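Local coordinates for 3-ketosteroid-delta4-5alpha-dehydrogenase (Rhodococcus jostii, PDB 4AT2), which probably catalyses the FAD-dependent introduction of the 4,5 double bond into 3-keto-5alpha-steroids during bacterial steroid catabolism, at residues A[80-85]-A[283-288]; A[49-54]-A[490-495]; A[154-159]-A[310-315]; A[261-266]-A[272-277]. All blocks are in the same frame, centred on the assembly; numbering follows the deposited sequence.

In the fold
Contacts 1 and 2, whose centres lie about 11 Å apart, both grip the FAD, and they touch each other where Thr80 OG1 comes 3.2 Å from Ile51 N, a probable hydrogen bond. Contact 4 reaches the same cofactor only with Gly261 and is tied to contact 1 by a probable hydrogen bond between His288 ND1 and Ser262 OG, 2.7 Å apart. Contact 3 lines the pocket of 4-androstene-3,17-dione; its centre is about 16 Å from that of contact 1, yet Gly84 CA and Glu157 OE1 approach to 4.2 Å, where the flavin end of contact 1 borders the steroid site. Contacts 3 and 4 have centres about 21 Å apart and do not touch.

Contact 1: residues A[80-85]-A[283-288]; sequences TALAGG and AAIEEH. Unlike the reference sequence in segment 80-85: Thr80 (reference Ala). With FAD (flavin-adenine dinucleotide), chain D.
Leu82 and Ile285 meet branch to branch, their side chains running at about a right angle, with Leu82 CD1 3.8 Å from Ile285 CG2. Leu82 CD1 also lies 4.1 Å from Ala284 CB, so one branch carries the whole direct contact, which buries a modest 89 Å². Ile285 divides its arms: chi1 of 66° sets CG1 between the backbone N and the carbonyl carbon, which leaves CG2 for Leu82 while CD1 rests 3.7 Å from FAD O2A. The cofactor does more to join the segments. In this FAD-binding domain the adenosine-side phosphate, PA, is held from two sides by the two loops. Thr80 OG1 donates to FAD O1A at 2.6 Å and accepts from FAD O4'; OG1 lies beside the backbone N, which lets Thr80 N donate to the same O1A. From the other loop His288 NE2 donates to FAD O2A at 2.8 Å, almost straight at 172°, with PA in the plane of the imidazole. ND1 is taken by Ser262 OG, so both ring nitrogens fix its rotation. A phenylalanine in place of His288 would be likely to leave O2A without this donor and the Ser262 hydroxyl without its bond to the imidazole. Farther along, Gly84 N donates to FAD N5 at 3.1 Å and 158°, while Gly85 N makes a weak bond to FAD O4.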
# COMPACT_ATOMS: atom_id res chain seq x y z
N THR A 80 17.19 -6.95 16.59
CA THR A 80 18.52 -6.95 15.99
C THR A 80 19.37 -8.16 16.42
O THR A 80 20.01 -8.80 15.58
CB THR A 80 19.27 -5.63 16.27
OG1 THR A 80 18.50 -4.53 15.77
CG2 THR A 80 20.64 -5.64 15.61
N ALA A 81 19.37 -8.46 17.71
CA ALA A 81 20.18 -9.55 18.25
C ALA A 81 19.72 -10.93 17.75
O ALA A 81 20.47 -11.91 17.83
CB ALA A 81 20.20 -9.50 19.78
N LEU A 82 18.50 -11.00 17.22
CA LEU A 82 17.93 -12.24 16.68
C LEU A 82 18.03 -12.35 15.15
O LEU A 82 17.70 -13.40 14.56
CB LEU A 82 16.47 -12.39 17.12
CG LEU A 82 16.12 -12.10 18.59
CD1 LEU A 82 14.61 -12.17 18.81
CD2 LEU A 82 16.83 -13.06 19.54
N ALA A 83 18.51 -11.28 14.50
CA ALA A 83 18.58 -11.19 13.04
C ALA A 83 19.70 -12.03 12.44
O ALA A 83 20.65 -12.39 13.14
CB ALA A 83 18.75 -9.73 12.63
N GLY A 84 19.59 -12.31 11.14
CA GLY A 84 20.63 -13.03 10.38
C GLY A 84 21.96 -12.30 10.33
O GLY A 84 23.03 -12.91 10.22
N GLY A 85 21.89 -10.98 10.46
CA GLY A 85 23.08 -10.15 10.56
C GLY A 85 23.47 -9.45 9.28
O GLY A 85 24.49 -8.76 9.26
N ALA A 283 7.64 -10.81 12.06
CA ALA A 283 8.56 -9.99 12.88
C ALA A 283 9.04 -10.74 14.12
O ALA A 283 8.34 -11.61 14.64
CB ALA A 283 7.95 -8.65 13.25
N ALA A 284 10.23 -10.38 14.59
CA ALA A 284 10.92 -11.14 15.63
C ALA A 284 10.35 -10.98 17.04
O ALA A 284 10.23 -11.96 17.77
CB ALA A 284 12.41 -10.83 15.63
N ILE A 285 10.00 -9.75 17.41
CA ILE A 285 9.59 -9.46 18.80
C ILE A 285 8.25 -8.72 18.92
O ILE A 285 7.94 -7.86 18.10
CB ILE A 285 10.71 -8.74 19.61
CG1 ILE A 285 10.98 -7.33 19.07
CG2 ILE A 285 11.99 -9.58 19.61
CD1 ILE A 285 11.84 -6.46 19.98
N GLU A 286 7.49 -9.04 19.97
CA GLU A 286 6.15 -8.45 20.19
C GLU A 286 6.17 -7.01 20.72
O GLU A 286 5.14 -6.33 20.70
CB GLU A 286 5.28 -9.34 21.09
CG GLU A 286 5.71 -9.46 22.54
CD GLU A 286 4.75 -10.29 23.40
OE1 GLU A 286 4.11 -11.23 22.87
OE2 GLU A 286 4.63 -10.00 24.61
N GLU A 287 7.34 -6.54 21.16
CA GLU A 287 7.49 -5.15 21.57
C GLU A 287 7.39 -4.18 20.38
O GLU A 287 7.35 -2.97 20.57
CB GLU A 287 8.81 -4.96 22.32
CG GLU A 287 8.82 -5.58 23.72
CD GLU A 287 9.00 -7.09 23.72
OE1 GLU A 287 9.44 -7.66 22.69
OE2 GLU A 287 8.71 -7.71 24.76
N HIS A 288 7.32 -4.72 19.16
CA HIS A 288 7.10 -3.89 17.96
C HIS A 288 5.63 -3.60 17.84
O HIS A 288 4.92 -4.23 17.04
CB HIS A 288 7.62 -4.61 16.72
CG HIS A 288 9.12 -4.51 16.51
ND1 HIS A 288 9.67 -4.50 15.28
CD2 HIS A 288 10.18 -4.40 17.42
CE1 HIS A 288 11.02 -4.40 15.39
NE2 HIS A 288 11.32 -4.35 16.70
PA FAD D . 14.98 -3.45 17.51
O1A FAD D . 16.34 -3.96 17.19
O2A FAD D . 13.89 -4.42 17.71
O5B FAD D . 15.10 -2.52 18.81
C5B FAD D . 13.96 -1.84 19.33
C4B FAD D . 14.04 -1.86 20.86
O4B FAD D . 12.95 -1.02 21.31
C3B FAD D . 13.75 -3.27 21.39
O3B FAD D . 14.80 -3.66 22.31
C2B FAD D . 12.39 -3.14 22.08
O2B FAD D . 12.31 -4.01 23.24
C1B FAD D . 12.39 -1.66 22.49
N9A FAD D . 11.04 -1.09 22.69
C8A FAD D . 9.90 -1.38 22.05
N7A FAD D . 8.93 -0.61 22.55
C5A FAD D . 9.47 0.17 23.50
C6A FAD D . 8.98 1.13 24.33
N6A FAD D . 7.68 1.44 24.26
N1A FAD D . 9.76 1.77 25.22
C2A FAD D . 11.11 1.48 25.30
N3A FAD D . 11.61 0.50 24.45
C4A FAD D . 10.77 -0.13 23.58
N1 FAD D . 17.11 -7.13 8.89
C2 FAD D . 18.33 -6.92 8.28
O2 FAD D . 18.59 -5.82 7.82
N3 FAD D . 19.27 -7.96 8.20
C4 FAD D . 18.96 -9.23 8.70
O4 FAD D . 19.81 -10.12 8.59
C4X FAD D . 17.72 -9.44 9.31
N5 FAD D . 17.38 -10.66 9.79
C5X FAD D . 16.11 -10.90 10.16
C6 FAD D . 15.68 -12.20 10.41
C7 FAD D . 14.36 -12.46 10.81
C7M FAD D . 13.98 -13.80 11.04
C8 FAD D . 13.45 -11.39 10.95
C8M FAD D . 12.12 -11.57 11.36
C9 FAD D . 13.89 -10.08 10.72
C9A FAD D . 15.21 -9.84 10.30
N10 FAD D . 15.63 -8.57 10.03
C10 FAD D . 16.80 -8.39 9.41
C1' FAD D . 14.88 -7.37 10.47
C2' FAD D . 15.62 -6.70 11.64
O2' FAD D . 15.83 -7.72 12.62
C3' FAD D . 14.77 -5.56 12.24
O3' FAD D . 14.01 -4.87 11.25
C4' FAD D . 15.69 -4.58 12.98
O4' FAD D . 16.44 -5.31 13.97
C5' FAD D . 14.87 -3.48 13.67
O5' FAD D . 15.78 -2.54 14.27
P FAD D . 15.24 -1.46 15.34
O1P FAD D . 14.20 -0.63 14.74
O2P FAD D . 16.44 -0.83 15.98
O3P FAD D . 14.41 -2.42 16.37

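Contact 2: residues A[49-54]-A[490-495]; sequences YGIAGV and TSLGDG. With FAD (flavin-adenine dinucleotide), chain D.
Ala52 and Gly495 bring two helices together, with Ala52 CA 4.6 Å from Gly495 CA. Ala52 CA also points a hydrogen at Gly495 O, at 3.3 Å and 149°, a CA-H...O contact. Gly495 permits it, since a CB there would press on Ile51 CG2 and on Ser491 O. Gly50 is the N-cap of the first helix, and its lack of a side chain leaves room for FAD O5B. Two residues on, Ala52 N donates to FAD O2P at 3.3 Å and 173°, consistent with a GxGxxG (Rossmann-type) dinucleotide-binding turn. On the second helix Leu492 N donates almost straight to FAD O2 at 2.7 Å, and this helix start would probably favour negative charge there. Ile51 holds CG1 anti to the backbone N (chi1 -175°), which leaves CG2 facing FAD and Leu492 CD2, 4.0 Å from Ile51 CG2. Leu492 CG lies 3.6 Å from FAD C2. An alanine in place of Leu492 would probably open a gap between Ile51 and the flavin pyrimidine ring. Ser491 OG shares hydrogen bonds with FAD O3' and Arg476. Ile51 also packs on Leu204 and Leu208 of helix 202-214, and helix 51-62 follows strand 45-47, the middle strand of the parallel sheet.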
# COMPACT_ATOMS: atom_id res chain seq x y z
N TYR A 49 16.70 -0.04 22.79
CA TYR A 49 18.11 -0.44 22.78
C TYR A 49 18.38 -1.55 21.75
O TYR A 49 18.90 -2.62 22.09
CB TYR A 49 18.53 -0.89 24.18
CG TYR A 49 19.99 -0.72 24.53
CD1 TYR A 49 20.97 -0.56 23.53
CD2 TYR A 49 20.41 -0.77 25.86
CE1 TYR A 49 22.30 -0.41 23.86
CE2 TYR A 49 21.75 -0.62 26.19
CZ TYR A 49 22.69 -0.45 25.19
OH TYR A 49 24.02 -0.32 25.51
N GLY A 50 18.00 -1.28 20.51
CA GLY A 50 18.32 -2.16 19.38
C GLY A 50 19.36 -1.49 18.52
O GLY A 50 20.14 -0.68 19.01
N ILE A 51 19.39 -1.79 17.23
CA ILE A 51 20.46 -1.28 16.37
C ILE A 51 20.45 0.24 16.23
O ILE A 51 21.50 0.89 16.34
CB ILE A 51 20.51 -1.96 14.97
CG1 ILE A 51 21.73 -1.47 14.18
CG2 ILE A 51 19.25 -1.72 14.17
CD1 ILE A 51 23.04 -1.75 14.90
N ALA A 52 19.27 0.81 16.00
CA ALA A 52 19.15 2.25 15.80
C ALA A 52 19.54 2.96 17.09
O ALA A 52 20.26 3.95 17.07
CB ALA A 52 17.74 2.62 15.41
N GLY A 53 19.05 2.44 18.21
CA GLY A 53 19.31 3.05 19.51
C GLY A 53 20.77 3.04 19.90
O GLY A 53 21.30 4.07 20.34
N VAL A 54 21.44 1.90 19.72
CA VAL A 54 22.85 1.82 20.13
C VAL A 54 23.73 2.72 19.25
O VAL A 54 24.62 3.41 19.77
CB VAL A 54 23.37 0.37 20.25
CG1 VAL A 54 23.52 -0.29 18.88
CG2 VAL A 54 24.68 0.34 21.04
N THR A 490 18.89 -4.28 4.67
CA THR A 490 18.53 -2.86 4.58
C THR A 490 18.01 -2.33 5.90
O THR A 490 18.10 -1.13 6.16
CB THR A 490 17.48 -2.57 3.48
OG1 THR A 490 16.36 -3.44 3.66
CG2 THR A 490 18.10 -2.79 2.10
N SER A 491 17.46 -3.21 6.74
CA SER A 491 16.93 -2.75 8.01
C SER A 491 18.04 -2.51 9.04
O SER A 491 18.08 -1.44 9.68
CB SER A 491 15.88 -3.70 8.55
OG SER A 491 15.30 -3.08 9.69
N LEU A 492 18.95 -3.47 9.20
CA LEU A 492 20.12 -3.23 10.06
C LEU A 492 21.02 -2.14 9.47
O LEU A 492 21.62 -1.34 10.21
CB LEU A 492 20.93 -4.52 10.30
CG LEU A 492 20.22 -5.67 11.04
CD1 LEU A 492 21.24 -6.74 11.44
CD2 LEU A 492 19.41 -5.20 12.24
N GLY A 493 21.10 -2.09 8.14
CA GLY A 493 21.85 -1.04 7.45
C GLY A 493 21.31 0.35 7.70
O GLY A 493 22.03 1.23 8.18
N ASP A 494 20.04 0.59 7.36
CA ASP A 494 19.52 1.94 7.56
C ASP A 494 19.31 2.28 9.04
O ASP A 494 19.47 3.44 9.43
CB ASP A 494 18.37 2.32 6.59
CG ASP A 494 16.99 1.82 7.02
OD1 ASP A 494 16.71 1.67 8.22
OD2 ASP A 494 16.15 1.64 6.10
N GLY A 495 19.03 1.26 9.86
CA GLY A 495 18.87 1.47 11.31
C GLY A 495 20.18 1.95 11.93
O GLY A 495 20.20 2.90 12.71
PA FAD D . 14.98 -3.45 17.51
O1A FAD D . 16.34 -3.96 17.19
O2A FAD D . 13.89 -4.42 17.71
O5B FAD D . 15.10 -2.52 18.81
C5B FAD D . 13.96 -1.84 19.33
C4B FAD D . 14.04 -1.86 20.86
O4B FAD D . 12.95 -1.02 21.31
C3B FAD D . 13.75 -3.27 21.39
O3B FAD D . 14.80 -3.66 22.31
C2B FAD D . 12.39 -3.14 22.08
O2B FAD D . 12.31 -4.01 23.24
C1B FAD D . 12.39 -1.66 22.49
N9A FAD D . 11.04 -1.09 22.69
C8A FAD D . 9.90 -1.38 22.05
N7A FAD D . 8.93 -0.61 22.55
C5A FAD D . 9.47 0.17 23.50
C6A FAD D . 8.98 1.13 24.33
N6A FAD D . 7.68 1.44 24.26
N1A FAD D . 9.76 1.77 25.22
C2A FAD D . 11.11 1.48 25.30
N3A FAD D . 11.61 0.50 24.45
C4A FAD D . 10.77 -0.13 23.58
N1 FAD D . 17.11 -7.13 8.89
C2 FAD D . 18.33 -6.92 8.28
O2 FAD D . 18.59 -5.82 7.82
N3 FAD D . 19.27 -7.96 8.20
C4 FAD D . 18.96 -9.23 8.70
O4 FAD D . 19.81 -10.12 8.59
C4X FAD D . 17.72 -9.44 9.31
N5 FAD D . 17.38 -10.66 9.79
C5X FAD D . 16.11 -10.90 10.16
C6 FAD D . 15.68 -12.20 10.41
C7 FAD D . 14.36 -12.46 10.81
C7M FAD D . 13.98 -13.80 11.04
C8 FAD D . 13.45 -11.39 10.95
C8M FAD D . 12.12 -11.57 11.36
C9 FAD D . 13.89 -10.08 10.72
C9A FAD D . 15.21 -9.84 10.30
N10 FAD D . 15.63 -8.57 10.03
C10 FAD D . 16.80 -8.39 9.41
C1' FAD D . 14.88 -7.37 10.47
C2' FAD D . 15.62 -6.70 11.64
O2' FAD D . 15.83 -7.72 12.62
C3' FAD D . 14.77 -5.56 12.24
O3' FAD D . 14.01 -4.87 11.25
C4' FAD D . 15.69 -4.58 12.98
O4' FAD D . 16.44 -5.31 13.97
C5' FAD D . 14.87 -3.48 13.67
O5' FAD D . 15.78 -2.54 14.27
P FAD D . 15.24 -1.46 15.34
O1P FAD D . 14.20 -0.63 14.74
O2P FAD D . 16.44 -0.83 15.98
O3P FAD D . 14.41 -2.42 16.37

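Contact 3: residues A[154-159]-A[310-315]; sequences PGWEPP and EVAFVC. With ASD (4-androstene-3-17-dione), chain B.
Trp156 lays the edge of its indole against the backbone of strand 309-313 and the turn that follows, and together they form one wall of the steroid-binding pocket. Its CG is anti to the carbonyl carbon (chi1 -79°), and chi2 of 114° turns the ring so that one face looks onto the bound 4-androstene-3,17-dione. The steroid's C18 methyl stands 3.4 Å above the plane and over the centre of the indole, a CH-pi arrangement, and the C19 methyl comes 3.4 Å from Trp156 CZ3. Two carbonyls lie at the ring edge near its plane: Phe313 O is 3.0 Å from Trp156 CZ2, and Cys315 O accepts a weak bond from Trp156 NE1. An inverse gamma turn centred on Val314 brings the chain round between these two carbonyls, and Phe313 O also accepts from Cys315 N at 2.8 Å. Ala312 contributes its methyl, CB lying 3.6 Å from steroid C11, and its CA approaches the six-membered end of the indole. Glu310 keeps CG anti to the backbone N and then bends at chi2 (-85°), which carries OE2 to the C1 and C19 region. Glu157 instead runs extended beyond CG, and its OE2, hydrogen-bonded to Thr195 OG1, lies 3.7 Å from steroid C7. At the centre of the turn, Val314 CG1 sits 3.9 Å from steroid O2, the ketone oxygen on the five-membered ring.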
# COMPACT_ATOMS: atom_id res chain seq x y z
N PRO A 154 22.82 -19.95 -3.83
CA PRO A 154 21.50 -19.51 -3.38
C PRO A 154 21.26 -19.90 -1.93
O PRO A 154 21.61 -21.02 -1.51
CB PRO A 154 20.54 -20.27 -4.30
CG PRO A 154 21.36 -20.52 -5.54
CD PRO A 154 22.72 -20.85 -4.99
N GLY A 155 20.67 -18.99 -1.16
CA GLY A 155 20.36 -19.25 0.24
C GLY A 155 19.84 -18.00 0.93
O GLY A 155 19.88 -16.91 0.36
N TRP A 156 19.39 -18.17 2.16
CA TRP A 156 18.86 -17.08 2.96
C TRP A 156 19.94 -16.39 3.76
O TRP A 156 19.81 -15.21 4.09
CB TRP A 156 17.79 -17.61 3.91
CG TRP A 156 16.44 -17.85 3.27
CD1 TRP A 156 15.79 -19.07 3.09
CD2 TRP A 156 15.51 -16.83 2.76
NE1 TRP A 156 14.56 -18.87 2.51
CE2 TRP A 156 14.33 -17.56 2.29
CE3 TRP A 156 15.53 -15.44 2.66
CZ2 TRP A 156 13.22 -16.91 1.75
CZ3 TRP A 156 14.41 -14.79 2.11
CH2 TRP A 156 13.28 -15.51 1.67
N GLU A 157 21.00 -17.12 4.08
CA GLU A 157 22.18 -16.55 4.73
C GLU A 157 23.42 -17.43 4.48
O GLU A 157 23.29 -18.56 4.00
CB GLU A 157 21.95 -16.34 6.23
CG GLU A 157 21.29 -17.47 6.97
CD GLU A 157 20.90 -17.09 8.40
OE1 GLU A 157 21.82 -16.85 9.22
OE2 GLU A 157 19.69 -17.03 8.71
N PRO A 158 24.62 -16.90 4.77
CA PRO A 158 25.80 -17.74 4.57
C PRO A 158 25.74 -18.92 5.54
O PRO A 158 25.46 -18.71 6.72
CB PRO A 158 26.96 -16.80 4.93
CG PRO A 158 26.40 -15.42 4.83
CD PRO A 158 24.97 -15.56 5.26
N PRO A 159 25.93 -20.16 5.05
CA PRO A 159 25.94 -21.34 5.93
C PRO A 159 27.10 -21.32 6.91
O PRO A 159 27.01 -21.91 7.99
CB PRO A 159 26.10 -22.52 4.96
CG PRO A 159 26.58 -21.92 3.68
CD PRO A 159 25.95 -20.55 3.63
N GLU A 310 8.32 -6.31 4.15
CA GLU A 310 9.21 -7.41 3.85
C GLU A 310 8.37 -8.69 3.81
O GLU A 310 7.42 -8.82 4.60
CB GLU A 310 10.30 -7.53 4.92
CG GLU A 310 11.28 -8.68 4.71
CD GLU A 310 10.84 -10.05 5.25
OE1 GLU A 310 9.87 -10.15 6.04
OE2 GLU A 310 11.48 -11.06 4.89
N VAL A 311 8.69 -9.61 2.91
CA VAL A 311 7.96 -10.88 2.81
C VAL A 311 8.95 -12.02 2.59
O VAL A 311 9.66 -12.03 1.59
CB VAL A 311 6.92 -10.88 1.66
CG1 VAL A 311 6.12 -12.17 1.69
CG2 VAL A 311 5.98 -9.67 1.75
N ALA A 312 8.99 -12.96 3.52
CA ALA A 312 9.84 -14.14 3.40
C ALA A 312 9.02 -15.28 2.79
O ALA A 312 7.79 -15.21 2.77
CB ALA A 312 10.37 -14.55 4.76
N PHE A 313 9.70 -16.31 2.30
CA PHE A 313 9.07 -17.42 1.60
C PHE A 313 9.77 -18.65 2.15
O PHE A 313 10.95 -18.86 1.88
CB PHE A 313 9.33 -17.24 0.10
CG PHE A 313 8.63 -18.23 -0.79
CD1 PHE A 313 7.24 -18.29 -0.84
CD2 PHE A 313 9.36 -19.05 -1.65
CE1 PHE A 313 6.59 -19.18 -1.69
CE2 PHE A 313 8.73 -19.94 -2.51
CZ PHE A 313 7.34 -20.00 -2.53
N VAL A 314 9.06 -19.45 2.95
CA VAL A 314 9.73 -20.44 3.79
C VAL A 314 10.01 -21.78 3.10
O VAL A 314 9.52 -22.84 3.49
CB VAL A 314 9.07 -20.62 5.18
CG1 VAL A 314 9.32 -19.38 6.05
CG2 VAL A 314 7.58 -20.93 5.05
N CYS A 315 10.81 -21.70 2.05
CA CYS A 315 11.30 -22.87 1.34
C CYS A 315 12.77 -22.61 1.03
O CYS A 315 13.18 -21.46 0.86
CB CYS A 315 10.48 -23.09 0.07
SG CYS A 315 10.93 -24.58 -0.84
C1 ASD B . 14.45 -11.53 7.03
C10 ASD B . 15.16 -12.71 6.34
C11 ASD B . 13.24 -14.32 6.95
C12 ASD B . 12.78 -15.67 7.55
C13 ASD B . 13.67 -16.81 7.07
C14 ASD B . 15.12 -16.48 7.41
C15 ASD B . 15.89 -17.80 7.32
C16 ASD B . 14.91 -18.82 7.94
C17 ASD B . 13.57 -18.12 7.79
C18 ASD B . 13.40 -17.15 5.60
C19 ASD B . 14.79 -12.74 4.85
C2 ASD B . 14.88 -10.14 6.52
C3 ASD B . 16.39 -10.03 6.36
C4 ASD B . 17.21 -11.26 6.47
C5 ASD B . 16.67 -12.50 6.41
C6 ASD B . 17.62 -13.68 6.35
C7 ASD B . 17.09 -14.90 7.12
C8 ASD B . 15.66 -15.23 6.70
C9 ASD B . 14.76 -14.02 7.05
O1 ASD B . 16.92 -8.94 6.17
O2 ASD B . 12.51 -18.58 8.20

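Contact 4: residues A[261-266]-A[272-277]; sequences GSFAYN and AHAPRL. With FAD (flavin-adenine dinucleotide), chain D.
Phe263, in the loop before helix 267-273, and His273, the last residue of that helix, form an offset edge-to-face pair, the imidazole edge directed at the phenyl face. The planes stand at 76° and the ring centroids are 5.9 Å apart; the closest approach is made not by the imidazole but by His273 CB, 4.0 Å from Phe263 CZ. Ala274 CB adds a methyl 4.4 Å from Phe263 CE2. Phe263 reaches across because its CG lies between the backbone N and the carbonyl carbon (chi1 66°). Two turns fix its backbone: Ala264 N donates to Ser262 OG at 3.2 Å (an ST turn), and Asn266 N to Phe263 O at 2.9 Å (a type I turn). Asn266 then caps the helix through OD1 on Met269 N. Ahead of these turns, Gly261 CA comes 3.6 Å from FAD O1P, so the loop leads from the cofactor to the helix. Met306 packs on both side chains, and Leu303 of the second subunit packs on His273, placing this end of the helix at the subunit interface. With no hydrogen bond joining the two segments, the fit rests on apolar and ring contacts, and polar bonds shape the loop that presents Phe263.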
# COMPACT_ATOMS: atom_id res chain seq x y z
N GLY A 261 11.38 0.41 17.24
CA GLY A 261 10.97 -0.63 16.31
C GLY A 261 9.65 -0.38 15.62
O GLY A 261 9.10 0.72 15.67
N SER A 262 9.13 -1.43 14.99
CA SER A 262 8.05 -1.32 14.00
C SER A 262 6.67 -1.42 14.61
O SER A 262 6.52 -1.41 15.84
CB SER A 262 8.24 -2.40 12.94
OG SER A 262 7.82 -3.67 13.43
N PHE A 263 5.65 -1.52 13.75
CA PHE A 263 4.27 -1.74 14.20
C PHE A 263 3.74 -3.14 13.90
O PHE A 263 2.54 -3.38 14.00
CB PHE A 263 3.29 -0.68 13.68
CG PHE A 263 3.07 -0.67 12.17
CD1 PHE A 263 3.94 0.03 11.33
CD2 PHE A 263 1.96 -1.30 11.61
CE1 PHE A 263 3.71 0.08 9.95
CE2 PHE A 263 1.73 -1.25 10.23
CZ PHE A 263 2.61 -0.56 9.40
N ALA A 264 4.64 -4.06 13.57
CA ALA A 264 4.25 -5.39 13.08
C ALA A 264 3.27 -6.14 13.99
O ALA A 264 2.43 -6.89 13.50
CB ALA A 264 5.48 -6.24 12.82
N TYR A 265 3.38 -5.95 15.30
CA TYR A 265 2.51 -6.65 16.23
C TYR A 265 1.30 -5.87 16.73
O TYR A 265 0.55 -6.32 17.59
CB TYR A 265 3.33 -7.33 17.34
CG TYR A 265 4.01 -8.56 16.77
CD1 TYR A 265 3.25 -9.68 16.40
CD2 TYR A 265 5.38 -8.60 16.54
CE1 TYR A 265 3.85 -10.80 15.84
CE2 TYR A 265 6.00 -9.73 15.99
CZ TYR A 265 5.22 -10.82 15.64
OH TYR A 265 5.80 -11.94 15.08
N ASN A 266 1.07 -4.70 16.13
CA ASN A 266 -0.13 -3.93 16.41
C ASN A 266 -1.22 -4.31 15.39
O ASN A 266 -1.16 -3.90 14.23
CB ASN A 266 0.21 -2.43 16.37
CG ASN A 266 -0.97 -1.55 16.75
OD1 ASN A 266 -2.10 -1.79 16.33
ND2 ASN A 266 -0.70 -0.49 17.54
N ALA A 272 -5.16 -1.45 9.23
CA ALA A 272 -5.33 -0.12 8.64
C ALA A 272 -4.30 0.21 7.58
O ALA A 272 -4.60 0.93 6.63
CB ALA A 272 -5.30 0.94 9.74
N HIS A 273 -3.08 -0.32 7.74
CA HIS A 273 -1.94 0.14 6.94
C HIS A 273 -1.29 -0.89 6.07
O HIS A 273 -0.80 -0.57 4.98
CB HIS A 273 -0.85 0.72 7.84
CG HIS A 273 -1.27 1.94 8.63
ND1 HIS A 273 -1.73 3.07 8.04
CD2 HIS A 273 -1.20 2.21 9.99
CE1 HIS A 273 -1.97 3.99 8.99
NE2 HIS A 273 -1.65 3.46 10.18
N ALA A 274 -1.21 -2.13 6.57
CA ALA A 274 -0.48 -3.18 5.87
C ALA A 274 -1.27 -4.50 5.89
O ALA A 274 -0.77 -5.52 6.36
CB ALA A 274 0.92 -3.34 6.47
N PRO A 275 -2.52 -4.47 5.39
CA PRO A 275 -3.41 -5.62 5.58
C PRO A 275 -2.97 -6.91 4.88
O PRO A 275 -3.51 -7.98 5.19
CB PRO A 275 -4.76 -5.12 5.04
CG PRO A 275 -4.40 -4.03 4.09
CD PRO A 275 -3.19 -3.37 4.67
N ARG A 276 -2.01 -6.83 3.96
CA ARG A 276 -1.46 -8.05 3.34
C ARG A 276 -0.74 -8.94 4.36
O ARG A 276 -0.48 -10.12 4.09
CB ARG A 276 -0.58 -7.72 2.12
CG ARG A 276 -1.38 -7.14 0.95
CD ARG A 276 -0.54 -6.91 -0.30
NE ARG A 276 0.42 -5.81 -0.16
CZ ARG A 276 0.99 -5.16 -1.17
NH1 ARG A 276 0.69 -5.48 -2.44
NH2 ARG A 276 1.86 -4.19 -0.93
N LEU A 277 -0.45 -8.40 5.55
CA LEU A 277 0.19 -9.18 6.62
C LEU A 277 -0.77 -9.79 7.64
O LEU A 277 -0.35 -10.51 8.53
CB LEU A 277 1.24 -8.34 7.38
CG LEU A 277 2.54 -8.06 6.62
CD1 LEU A 277 3.51 -7.37 7.56
CD2 LEU A 277 3.16 -9.32 6.01
PA FAD D . 14.98 -3.45 17.51
O1A FAD D . 16.34 -3.96 17.19
O2A FAD D . 13.89 -4.42 17.71
O5B FAD D . 15.10 -2.52 18.81
C5B FAD D . 13.96 -1.84 19.33
C4B FAD D . 14.04 -1.86 20.86
O4B FAD D . 12.95 -1.02 21.31
C3B FAD D . 13.75 -3.27 21.39
O3B FAD D . 14.80 -3.66 22.31
C2B FAD D . 12.39 -3.14 22.08
O2B FAD D . 12.31 -4.01 23.24
C1B FAD D . 12.39 -1.66 22.49
N9A FAD D . 11.04 -1.09 22.69
C8A FAD D . 9.90 -1.38 22.05
N7A FAD D . 8.93 -0.61 22.55
C5A FAD D . 9.47 0.17 23.50
C6A FAD D . 8.98 1.13 24.33
N6A FAD D . 7.68 1.44 24.26
N1A FAD D . 9.76 1.77 25.22
C2A FAD D . 11.11 1.48 25.30
N3A FAD D . 11.61 0.50 24.45
C4A FAD D . 10.77 -0.13 23.58
N1 FAD D . 17.11 -7.13 8.89
C2 FAD D . 18.33 -6.92 8.28
O2 FAD D . 18.59 -5.82 7.82
N3 FAD D . 19.27 -7.96 8.20
C4 FAD D . 18.96 -9.23 8.70
O4 FAD D . 19.81 -10.12 8.59
C4X FAD D . 17.72 -9.44 9.31
N5 FAD D . 17.38 -10.66 9.79
C5X FAD D . 16.11 -10.90 10.16
C6 FAD D . 15.68 -12.20 10.41
C7 FAD D . 14.36 -12.46 10.81
C7M FAD D . 13.98 -13.80 11.04
C8 FAD D . 13.45 -11.39 10.95
C8M FAD D . 12.12 -11.57 11.36
C9 FAD D . 13.89 -10.08 10.72
C9A FAD D . 15.21 -9.84 10.30
N10 FAD D . 15.63 -8.57 10.03
C10 FAD D . 16.80 -8.39 9.41
C1' FAD D . 14.88 -7.37 10.47
C2' FAD D . 15.62 -6.70 11.64
O2' FAD D . 15.83 -7.72 12.62
C3' FAD D . 14.77 -5.56 12.24
O3' FAD D . 14.01 -4.87 11.25
C4' FAD D . 15.69 -4.58 12.98
O4' FAD D . 16.44 -5.31 13.97
C5' FAD D . 14.87 -3.48 13.67
O5' FAD D . 15.78 -2.54 14.27
P FAD D . 15.24 -1.46 15.34
O1P FAD D . 14.20 -0.63 14.74
O2P FAD D . 16.44 -0.83 15.98
O3P FAD D . 14.41 -2.42 16.37